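Long-range contacts in protein phosphatase 2C (Toxoplasma gondii, PDB 3D8K), which probably removes phosphate from phosphoserine and phosphothreonine residues of other proteins, as a manganese- or magnesium-dependent member of the PP2C family: residues C[53-58]-C[313-318]; C[59-64]-C[100-105]; C[171-176]-C[228-233]. All blocks are in the same frame, centred on the assembly; numbering follows the deposited sequence.

Contact 1: residues C[53-58]-C[313-318]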
# COMPACT_ATOMS: atom_id res chain seq x y z
N MSE C 53 -5.53 -29.30 -10.00
CA MSE C 53 -6.42 -30.41 -9.74
C MSE C 53 -5.65 -31.65 -9.31
O MSE C 53 -4.71 -32.09 -9.98
CB MSE C 53 -7.22 -30.70 -10.99
CG MSE C 53 -8.45 -31.45 -10.73
SE MSE C 53 -9.63 -31.10 -12.21
CE MSE C 53 -10.87 -29.89 -11.28
N PHE C 54 -6.04 -32.21 -8.17
CA PHE C 54 -5.35 -33.38 -7.67
C PHE C 54 -6.32 -34.54 -7.47
O PHE C 54 -7.21 -34.48 -6.63
CB PHE C 54 -4.65 -33.01 -6.37
CG PHE C 54 -3.62 -31.94 -6.54
CD1 PHE C 54 -2.38 -32.25 -7.11
CD2 PHE C 54 -3.89 -30.62 -6.20
CE1 PHE C 54 -1.43 -31.26 -7.32
CE2 PHE C 54 -2.95 -29.62 -6.40
CZ PHE C 54 -1.72 -29.93 -6.96
N ASP C 55 -6.16 -35.58 -8.26
CA ASP C 55 -7.03 -36.74 -8.15
C ASP C 55 -6.22 -37.89 -7.56
O ASP C 55 -5.36 -38.47 -8.23
CB ASP C 55 -7.60 -37.10 -9.53
CG ASP C 55 -8.56 -38.27 -9.46
OD1 ASP C 55 -9.34 -38.33 -8.49
OD2 ASP C 55 -8.53 -39.12 -10.38
N GLY C 56 -6.52 -38.23 -6.31
CA GLY C 56 -5.78 -39.29 -5.64
C GLY C 56 -6.31 -40.71 -5.70
O GLY C 56 -7.52 -40.93 -5.60
N PHE C 57 -5.42 -41.68 -5.86
CA PHE C 57 -5.88 -43.06 -5.89
C PHE C 57 -5.83 -43.70 -4.52
O PHE C 57 -4.78 -43.76 -3.85
CB PHE C 57 -5.12 -43.92 -6.90
CG PHE C 57 -3.70 -43.52 -7.12
CD1 PHE C 57 -3.40 -42.40 -7.90
CD2 PHE C 57 -2.67 -44.31 -6.64
CE1 PHE C 57 -2.08 -42.07 -8.20
CE2 PHE C 57 -1.35 -44.00 -6.93
CZ PHE C 57 -1.05 -42.88 -7.72
N GLN C 58 -7.01 -44.17 -4.11
CA GLN C 58 -7.23 -44.78 -2.82
C GLN C 58 -6.49 -44.08 -1.69
O GLN C 58 -5.45 -44.54 -1.19
CB GLN C 58 -6.94 -46.28 -2.91
CG GLN C 58 -7.97 -46.96 -3.82
CD GLN C 58 -9.36 -46.28 -3.76
OE1 GLN C 58 -9.52 -45.13 -4.20
NE2 GLN C 58 -10.35 -46.99 -3.23
N THR C 313 -18.28 -43.94 -11.43
CA THR C 313 -17.50 -45.05 -10.92
C THR C 313 -16.60 -44.45 -9.86
O THR C 313 -16.84 -44.60 -8.67
CB THR C 313 -16.67 -45.69 -12.06
OG1 THR C 313 -17.54 -46.08 -13.12
CG2 THR C 313 -15.94 -46.92 -11.55
N LYS C 314 -15.56 -43.75 -10.31
CA LYS C 314 -14.62 -43.10 -9.42
C LYS C 314 -15.32 -41.83 -8.93
O LYS C 314 -16.55 -41.74 -9.00
CB LYS C 314 -13.37 -42.75 -10.22
CG LYS C 314 -12.07 -42.62 -9.43
CD LYS C 314 -10.88 -42.66 -10.39
CE LYS C 314 -9.55 -42.53 -9.67
NZ LYS C 314 -8.40 -42.64 -10.63
N ASN C 315 -14.56 -40.87 -8.42
CA ASN C 315 -15.15 -39.61 -7.97
C ASN C 315 -15.15 -38.62 -9.15
O ASN C 315 -14.50 -38.87 -10.17
CB ASN C 315 -14.38 -39.07 -6.76
CG ASN C 315 -12.87 -39.28 -6.89
OD1 ASN C 315 -12.14 -39.17 -5.90
ND2 ASN C 315 -12.41 -39.56 -8.10
N ILE C 316 -15.88 -37.52 -9.02
CA ILE C 316 -15.97 -36.55 -10.11
C ILE C 316 -15.72 -35.09 -9.72
O ILE C 316 -16.31 -34.57 -8.77
CB ILE C 316 -17.37 -36.65 -10.79
CG1 ILE C 316 -17.62 -38.07 -11.27
CG2 ILE C 316 -17.48 -35.67 -11.95
CD1 ILE C 316 -19.04 -38.32 -11.74
N SER C 317 -14.85 -34.42 -10.46
CA SER C 317 -14.56 -33.02 -10.19
C SER C 317 -14.38 -32.25 -11.48
O SER C 317 -13.72 -32.72 -12.41
CB SER C 317 -13.33 -32.89 -9.31
OG SER C 317 -13.62 -33.39 -8.02
N THR C 318 -14.95 -31.06 -11.53
CA THR C 318 -14.88 -30.25 -12.73
C THR C 318 -14.45 -28.81 -12.47
O THR C 318 -14.61 -28.28 -11.36
CB THR C 318 -16.24 -30.25 -13.46
OG1 THR C 318 -17.22 -29.60 -12.65
CG2 THR C 318 -16.69 -31.68 -13.72
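K314 and D55 meet tip to tip between the two antiparallel sheets of the PP2C β-sandwich. The segment 53-58 runs out of strand 48-55 of one sheet, and 313-318 leads into the neighbouring strand of the other, so the contact joins the sheets face to face through side chains, the two backbones staying about 8.6 Å apart at M53 CA and S317 CA. The lysine is the side chain to follow. Its CB heads toward the opposite segment, and CG stands anti to the backbone N (chi1 -155°). From there the chain runs out fully extended, with CB, CG and CD serving as a spacer. CE is the first atom to meet a partner, 3.6 Å from D55 OD2. NZ, at the tip, forms a salt bridge with the same oxygen, 3.5 Å from D55 OD2.

The other carboxylate oxygen is used separately. N315 ND2 gives a weak hydrogen bond to D55 OD1 at 3.3 Å, bent to 139° at the hydrogen, and the amide and carboxylate planes are 58° apart. One aspartate thus receives two neighbouring residues, one on each oxygen. The amide's stronger attachment is at its other end, where N315 OD1 accepts from the backbone N of D33; S317 OG is hydrogen-bonded to D34 OD1, another acidic neighbour. D55 opens the sequence D55-G56-F57-Q58-G59, recognisable as the family's DGxxG motif, whose aspartate binds metal in PP2C relatives.

Farther along, a methyl meets backbone. The selenomethionine M53 points toward 313-318, bends at its last torsion, and brings its methyl against the opposite chain, with M53 CE lying 3.9 Å from T318 C.

Contact 2: residues C[59-64]-C[100-105]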
# COMPACT_ATOMS: atom_id res chain seq x y z
N GLY C 59 -7.08 -42.95 -1.32
CA GLY C 59 -6.55 -42.10 -0.29
C GLY C 59 -6.61 -40.65 -0.75
O GLY C 59 -6.35 -40.34 -1.92
N ARG C 60 -6.96 -39.75 0.17
CA ARG C 60 -7.04 -38.34 -0.17
C ARG C 60 -5.83 -37.58 0.37
O ARG C 60 -5.59 -36.44 -0.01
CB ARG C 60 -8.32 -37.73 0.39
CG ARG C 60 -8.57 -36.32 -0.08
CD ARG C 60 -9.87 -35.75 0.44
NE ARG C 60 -9.77 -35.31 1.82
CZ ARG C 60 -10.74 -34.67 2.48
NH1 ARG C 60 -11.88 -34.41 1.87
NH2 ARG C 60 -10.56 -34.30 3.74
N HIS C 61 -5.07 -38.24 1.25
CA HIS C 61 -3.89 -37.65 1.88
C HIS C 61 -2.84 -37.13 0.91
O HIS C 61 -2.33 -36.02 1.06
CB HIS C 61 -3.24 -38.66 2.83
CG HIS C 61 -4.19 -39.21 3.85
ND1 HIS C 61 -4.83 -38.41 4.77
CD2 HIS C 61 -4.71 -40.45 4.00
CE1 HIS C 61 -5.70 -39.13 5.45
NE2 HIS C 61 -5.65 -40.37 5.00
N SER C 62 -2.50 -37.94 -0.09
CA SER C 62 -1.51 -37.52 -1.06
C SER C 62 -2.02 -36.35 -1.91
O SER C 62 -1.25 -35.48 -2.32
CB SER C 62 -1.10 -38.70 -1.94
OG SER C 62 -0.08 -39.44 -1.29
N ALA C 63 -3.32 -36.32 -2.18
CA ALA C 63 -3.88 -35.22 -2.95
C ALA C 63 -3.92 -33.98 -2.05
O ALA C 63 -3.42 -32.92 -2.42
CB ALA C 63 -5.27 -35.57 -3.39
N MSE C 64 -4.49 -34.14 -0.86
CA MSE C 64 -4.64 -33.06 0.12
C MSE C 64 -3.37 -32.36 0.57
O MSE C 64 -3.43 -31.22 0.99
CB MSE C 64 -5.40 -33.56 1.35
CG MSE C 64 -5.75 -32.47 2.31
SE MSE C 64 -6.87 -31.04 1.49
CE MSE C 64 -8.57 -32.07 1.42
N ASN C 100 5.70 -39.22 4.23
CA ASN C 100 5.25 -40.58 4.48
C ASN C 100 3.72 -40.69 4.41
O ASN C 100 3.07 -41.11 5.36
CB ASN C 100 5.74 -41.06 5.87
CG ASN C 100 7.26 -40.96 6.05
OD1 ASN C 100 8.03 -41.58 5.30
ND2 ASN C 100 7.69 -40.19 7.05
N LEU C 101 3.14 -40.30 3.29
CA LEU C 101 1.69 -40.42 3.14
C LEU C 101 1.40 -41.61 2.25
O LEU C 101 2.25 -42.01 1.45
CB LEU C 101 1.10 -39.17 2.51
CG LEU C 101 1.30 -37.87 3.27
CD1 LEU C 101 0.31 -36.84 2.73
CD2 LEU C 101 1.06 -38.08 4.75
N PRO C 102 0.21 -42.21 2.37
CA PRO C 102 -0.19 -43.36 1.56
C PRO C 102 -0.26 -43.03 0.06
O PRO C 102 -1.34 -42.81 -0.48
CB PRO C 102 -1.56 -43.71 2.12
CG PRO C 102 -1.48 -43.26 3.55
CD PRO C 102 -0.78 -41.94 3.43
N GLY C 103 0.91 -43.00 -0.59
CA GLY C 103 1.02 -42.69 -2.01
C GLY C 103 -0.24 -42.78 -2.83
O GLY C 103 -0.99 -43.75 -2.70
N GLY C 104 -0.48 -41.77 -3.68
CA GLY C 104 -1.66 -41.79 -4.52
C GLY C 104 -2.27 -40.47 -4.99
O GLY C 104 -3.10 -39.90 -4.29
N SER C 105 -1.85 -39.99 -6.16
CA SER C 105 -2.41 -38.76 -6.73
C SER C 105 -1.85 -38.23 -8.05
O SER C 105 -0.63 -38.09 -8.23
CB SER C 105 -2.42 -37.62 -5.70
OG SER C 105 -2.88 -36.43 -6.31
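H61 meets P102 beside the first of two flat groups, the H61 imidazole: P102 CD comes to this ring at a slant, neither over a face nor at an edge, and the nearest atom it finds on the histidine is H61 CB, at 4.1 Å. The second flat group, the guanidinium of R60, is engaged within its own segment, with M64 CE 3.4 Å above one face and displaced toward the rim. H61 opens helix 61-74, and P102 sits in the loop joining helix 82-97 to strand 106-115, so the contact fits a helix start against the loop that returns to the sandwich.

P102 is the centre of an inverse gamma turn, with a weak bond from G103 N to L101 O across it. L101, just before the turn's centre, lies beside the first helical residue, with L101 CD1 4.0 Å from H61 CB. S62 fills the middle. Its OG lies beside the backbone N and anti to the carbonyl carbon (chi1 -84°), which directs it to the loop, 3.5 Å from G103 CA. Deeper in, S105 closes the interface, its CB 4.1 Å from S62 CB and its OG 3.9 Å from A63 CB. Behind these residues stands F54 of strand 48-55, touched by both A63 and S105.

G59 and G104 both adopt backbone angles that call for glycine, since a CB would press on the preceding carbonyl oxygen; on G59 it would also point at the loop. G59 O and G104 O lie 4.0 Å apart. With S62 OG and G104 N an undecided pair at 3.4 Å, the interface appears to rest mainly on van der Waals contact.

Contact 3: residues C[171-176]-C[228-233]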
# COMPACT_ATOMS: atom_id res chain seq x y z
N ALA C 171 0.49 -28.13 -16.99
CA ALA C 171 1.44 -29.08 -16.43
C ALA C 171 0.62 -30.30 -16.06
O ALA C 171 0.06 -30.34 -14.97
CB ALA C 171 2.10 -28.50 -15.18
N SER C 172 0.52 -31.26 -16.97
CA SER C 172 -0.26 -32.47 -16.72
C SER C 172 0.59 -33.66 -16.29
O SER C 172 1.67 -33.90 -16.83
CB SER C 172 -1.08 -32.87 -17.95
OG SER C 172 -0.32 -33.64 -18.87
N LEU C 173 0.08 -34.40 -15.31
CA LEU C 173 0.76 -35.57 -14.77
C LEU C 173 -0.31 -36.52 -14.25
O LEU C 173 -0.70 -36.43 -13.10
CB LEU C 173 1.68 -35.17 -13.62
CG LEU C 173 2.53 -36.28 -13.01
CD1 LEU C 173 3.68 -36.63 -13.95
CD2 LEU C 173 3.08 -35.81 -11.69
N GLY C 174 -0.78 -37.41 -15.10
CA GLY C 174 -1.80 -38.35 -14.66
C GLY C 174 -2.88 -38.52 -15.70
O GLY C 174 -2.68 -38.25 -16.88
N ASN C 175 -4.06 -38.95 -15.25
CA ASN C 175 -5.16 -39.18 -16.16
C ASN C 175 -6.21 -38.08 -16.22
O ASN C 175 -7.30 -38.29 -16.75
CB ASN C 175 -5.83 -40.51 -15.82
CG ASN C 175 -6.29 -40.58 -14.37
OD1 ASN C 175 -6.01 -39.68 -13.56
ND2 ASN C 175 -6.99 -41.65 -14.02
N SER C 176 -5.91 -36.90 -15.70
CA SER C 176 -6.89 -35.82 -15.77
C SER C 176 -6.83 -35.22 -17.17
O SER C 176 -5.85 -35.42 -17.89
CB SER C 176 -6.61 -34.74 -14.72
OG SER C 176 -7.01 -35.17 -13.43
N ARG C 228 1.81 -41.97 -14.64
CA ARG C 228 2.46 -40.81 -14.06
C ARG C 228 1.66 -40.30 -12.87
O ARG C 228 0.43 -40.17 -12.94
CB ARG C 228 2.63 -39.72 -15.11
CG ARG C 228 3.69 -40.09 -16.13
CD ARG C 228 3.95 -38.96 -17.08
NE ARG C 228 5.05 -39.24 -17.98
CZ ARG C 228 5.47 -38.40 -18.93
NH1 ARG C 228 4.87 -37.24 -19.11
NH2 ARG C 228 6.51 -38.72 -19.69
N ALA C 229 2.36 -40.04 -11.78
CA ALA C 229 1.70 -39.57 -10.57
C ALA C 229 2.69 -39.10 -9.51
O ALA C 229 3.90 -39.20 -9.71
CB ALA C 229 0.81 -40.69 -10.02
N PHE C 230 2.16 -38.59 -8.39
CA PHE C 230 2.99 -38.10 -7.28
C PHE C 230 3.34 -39.12 -6.19
O PHE C 230 4.45 -39.11 -5.69
CB PHE C 230 2.34 -36.88 -6.62
CG PHE C 230 2.76 -35.57 -7.23
CD1 PHE C 230 1.84 -34.79 -7.92
CD2 PHE C 230 4.07 -35.11 -7.09
CE1 PHE C 230 2.21 -33.58 -8.47
CE2 PHE C 230 4.45 -33.90 -7.63
CZ PHE C 230 3.51 -33.13 -8.33
N GLY C 231 2.41 -39.99 -5.81
CA GLY C 231 2.77 -40.96 -4.78
C GLY C 231 3.51 -42.19 -5.31
O GLY C 231 4.61 -42.09 -5.90
N SER C 232 2.89 -43.35 -5.09
CA SER C 232 3.40 -44.65 -5.52
C SER C 232 4.92 -44.73 -5.56
O SER C 232 5.50 -44.87 -6.63
CB SER C 232 2.83 -44.98 -6.90
OG SER C 232 1.48 -44.55 -6.99
N PHE C 233 5.57 -44.67 -4.40
CA PHE C 233 7.03 -44.69 -4.39
C PHE C 233 7.68 -46.02 -4.65
O PHE C 233 8.86 -46.08 -5.02
CB PHE C 233 7.55 -44.08 -3.09
CG PHE C 233 7.28 -42.64 -3.00
CD1 PHE C 233 6.17 -42.17 -2.33
CD2 PHE C 233 8.08 -41.74 -3.71
CE1 PHE C 233 5.84 -40.82 -2.37
CE2 PHE C 233 7.76 -40.39 -3.76
CZ PHE C 233 6.65 -39.93 -3.09
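L173 reaches from the last residue of strand 165-173 to R228 and F230, joining an inner strand of the six-stranded sheet of the PP2C sandwich to the long loop that precedes strand 253-259. Its conformation decides which branch meets which partner. CG stands anti to the backbone N and beside the carbonyl carbon (chi1 -176°), and chi2, near 75°, turns CD1 toward R228 and CD2 toward the phenyl ring. CD1 packs 3.5 Å from R228 CB and 3.9 Å from R228 CD.

At the ring, the other methyl makes a CH-pi contact: L173 CD2 lies 4.2 Å from the centroid of the F230 ring and 17° off its normal, over the face but shifted toward the rim near CE1. Between these two partners, A229 offers its backbone, with A229 C 4.0 Å from L173 CD2. The same ring also meets F89 of helix 82-97, the planes inclined by about 20°, so F230 links the leucine to that helix.

R228 behaves differently at its two ends. Its extended chain crosses the leucine at about a right angle; the methylenes from CB to CD lie against the methyl, while the guanidinium leads away. There R228 NE forms a long, weak ion pair with E200.

Where the strand gives out, the backbone comes close to the loop in its turn. G174 adopts angles that would crowd any CB against the preceding carbonyl oxygen, its N is hydrogen-bonded to H193 ND1, and its CA makes a CA-H...O contact with R228 O, G174 CA lying 3.4 Å from that oxygen.

From the N terminus, contact 1 opens at 53-58, and contact 2 opens at the very next residue, with 59-64. Contact 2 closes first, at 100-105, drawing the loop after helix 82-97 back to the start of helix 61-74. Contact 3 then runs from 171-176 to 228-233, in series with contact 2, and binds a strand end to a long loop. Both lie within the wide loop that contact 1 completes at 313-318 by joining the sheets. Contacts 2 and 3 meet through a probable hydrogen bond, F230 N to S105 O at 2.8 Å. The F57 ring, belonging to contact 1, packs near G104 of contact 2 and A229 of contact 3.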